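Local coordinates for protein lipolytic enzyme, G-D-S-L family (Bacteroides thetaiotaomicron, PDB 7BR2) that metabolises the drug diltiazem as a gut-microbial serine esterase of the SGNH (GDSL) hydrolase family, and may also have lysophospholipase activity, at residues 27-32 with 206-211. Sequence-based numbering, arbitrary orientation.
Sequences NSITDG and IHPDND
Ile29 and His207 bring the two backbones nearest, their CA atoms 5.7 Å apart: helix 28-32 starts beside the loop that runs into helix 210-223. Asn27 is the N-cap of the short helix, its OD1 accepting from Ile29 N. Ser28 OG, tucked between its own N and carbonyl carbon (chi1 47°), reaches the edge of the His207 ring, in plane, and hydrogen-bonds NE2 at 2.9 Å. The far ring nitrogen, ND1, is hydrogen-bonded to Asp204 OD2, so the imidazole is held at both ends; Ile206 CG2 lies over the centre of one face, 3.5 Å from the ring plane. The arrangement fits the Ser-His-Asp triad of SGNH hydrolases, in which Ser28 would probably be the nucleophile. A phenylalanine in place of His207 would probably leave Ser28 OG and Asp204 OD2 without the ring nitrogens they bond. Beside this polar pair, the side chains of Ile29 and Pro208 cross at about a right angle, Ile29 CG2 to Pro208 CD 4.0 Å, while Ile29 CD1 sits 3.6 Å from Ile206 O. Ile29 also touches His213 and Met216 of helix 210-223, and helix 28-32 follows strand 21-26 of the five-stranded parallel sheet after the single residue Asn27.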
loop_
_atom_site.group_PDB
_atom_site.type_symbol
_atom_site.label_atom_id
_atom_site.label_comp_id
_atom_site.label_asym_id
_atom_site.label_seq_id
_atom_site.Cartn_x
_atom_site.Cartn_y
_atom_site.Cartn_z
ATOM N N ASN A 27 -6.707 3.328 11.393
ATOM C CA ASN A 27 -7.719 4.376 11.448
ATOM C C ASN A 27 -8.059 4.890 10.056
ATOM O O ASN A 27 -8.098 4.103 9.096
ATOM C CB ASN A 27 -7.269 5.531 12.359
ATOM C CG ASN A 27 -5.900 6.100 11.988
ATOM O OD1 ASN A 27 -5.448 5.990 10.838
ATOM N ND2 ASN A 27 -5.249 6.738 12.964
ATOM N N SER A 28 -8.332 6.199 9.923
ATOM C CA SER A 28 -8.770 6.698 8.625
ATOM C C SER A 28 -7.675 6.598 7.585
ATOM O O SER A 28 -7.971 6.466 6.394
ATOM C CB SER A 28 -9.255 8.143 8.703
ATOM O OG SER A 28 -8.356 8.957 9.427
ATOM N N ILE A 29 -6.413 6.683 7.995
ATOM C CA ILE A 29 -5.333 6.540 7.025
ATOM C C ILE A 29 -5.405 5.169 6.359
ATOM O O ILE A 29 -5.282 5.045 5.134
ATOM C CB ILE A 29 -3.978 6.792 7.713
ATOM C CG1 ILE A 29 -3.940 8.248 8.205
ATOM C CG2 ILE A 29 -2.833 6.467 6.766
ATOM C CD1 ILE A 29 -2.964 8.515 9.332
ATOM N N THR A 30 -5.683 4.132 7.158
ATOM C CA THR A 30 -5.917 2.788 6.639
ATOM C C THR A 30 -7.271 2.687 5.943
ATOM O O THR A 30 -7.371 2.174 4.822
ATOM C CB THR A 30 -5.848 1.793 7.792
ATOM O OG1 THR A 30 -4.555 1.862 8.399
ATOM C CG2 THR A 30 -6.151 0.374 7.318
ATOM N N ASP A 31 -8.324 3.162 6.607
ATOM C CA ASP A 31 -9.689 3.020 6.109
ATOM C C ASP A 31 -9.835 3.593 4.705
ATOM O O ASP A 31 -10.220 2.887 3.766
ATOM C CB ASP A 31 -10.642 3.699 7.099
ATOM C CG ASP A 31 -12.115 3.543 6.728
ATOM O OD1 ASP A 31 -12.438 2.874 5.727
ATOM O OD2 ASP A 31 -12.955 4.052 7.502
ATOM N N GLY A 32 -9.496 4.867 4.536
ATOM C CA GLY A 32 -9.669 5.522 3.264
ATOM C C GLY A 32 -8.456 5.512 2.365
ATOM O O GLY A 32 -8.520 6.080 1.268
ATOM N N ILE A 206 -2.347 15.196 7.894
ATOM C CA ILE A 206 -2.789 14.000 8.601
ATOM C C ILE A 206 -2.986 12.829 7.647
ATOM O O ILE A 206 -2.457 11.735 7.868
ATOM C CB ILE A 206 -4.086 14.272 9.390
ATOM C CG1 ILE A 206 -3.855 15.389 10.410
ATOM C CG2 ILE A 206 -4.640 12.981 9.996
ATOM C CD1 ILE A 206 -5.135 15.964 10.975
ATOM N N HIS A 207 -3.753 13.043 6.573
ATOM C CA HIS A 207 -4.189 11.978 5.688
ATOM C C HIS A 207 -3.366 11.997 4.406
ATOM O O HIS A 207 -3.581 12.866 3.554
ATOM C CB HIS A 207 -5.682 12.134 5.382
ATOM C CG HIS A 207 -6.542 12.088 6.608
ATOM N ND1 HIS A 207 -7.015 13.223 7.234
ATOM C CD2 HIS A 207 -6.968 11.039 7.358
ATOM C CE1 HIS A 207 -7.719 12.873 8.298
ATOM N NE2 HIS A 207 -7.700 11.554 8.400
ATOM N N PRO A 208 -2.428 11.068 4.217
ATOM C CA PRO A 208 -1.620 11.059 2.990
ATOM C C PRO A 208 -2.448 10.857 1.733
ATOM O O PRO A 208 -3.448 10.135 1.726
ATOM C CB PRO A 208 -0.662 9.881 3.202
ATOM C CG PRO A 208 -0.606 9.684 4.678
ATOM C CD PRO A 208 -1.984 10.042 5.181
ATOM N N ASP A 209 -2.000 11.501 0.658
ATOM C CA ASP A 209 -2.543 11.323 -0.679
ATOM C C ASP A 209 -1.978 10.025 -1.272
ATOM O O ASP A 209 -1.249 9.281 -0.613
ATOM C CB ASP A 209 -2.207 12.564 -1.513
ATOM C CG ASP A 209 -3.133 12.780 -2.695
ATOM O OD1 ASP A 209 -3.890 11.866 -3.068
ATOM O OD2 ASP A 209 -3.077 13.887 -3.279
ATOM N N ASN A 210 -2.293 9.749 -2.538
ATOM C CA ASN A 210 -1.875 8.490 -3.160
ATOM C C ASN A 210 -0.361 8.332 -3.142
ATOM O O ASN A 210 0.157 7.219 -2.983
ATOM C CB ASN A 210 -2.388 8.424 -4.598
ATOM C CG ASN A 210 -3.885 8.453 -4.676
ATOM O OD1 ASN A 210 -4.559 7.549 -4.173
ATOM N ND2 ASN A 210 -4.426 9.503 -5.282
ATOM N N ASP A 211 0.370 9.432 -3.332
ATOM C CA ASP A 211 1.826 9.364 -3.273
ATOM C C ASP A 211 2.296 8.947 -1.888
ATOM O O ASP A 211 3.200 8.111 -1.755
ATOM C CB ASP A 211 2.441 10.711 -3.669
ATOM C CG ASP A 211 1.952 11.869 -2.800
ATOM O OD1 ASP A 211 0.731 11.951 -2.513
ATOM O OD2 ASP A 211 2.801 12.661 -2.348
#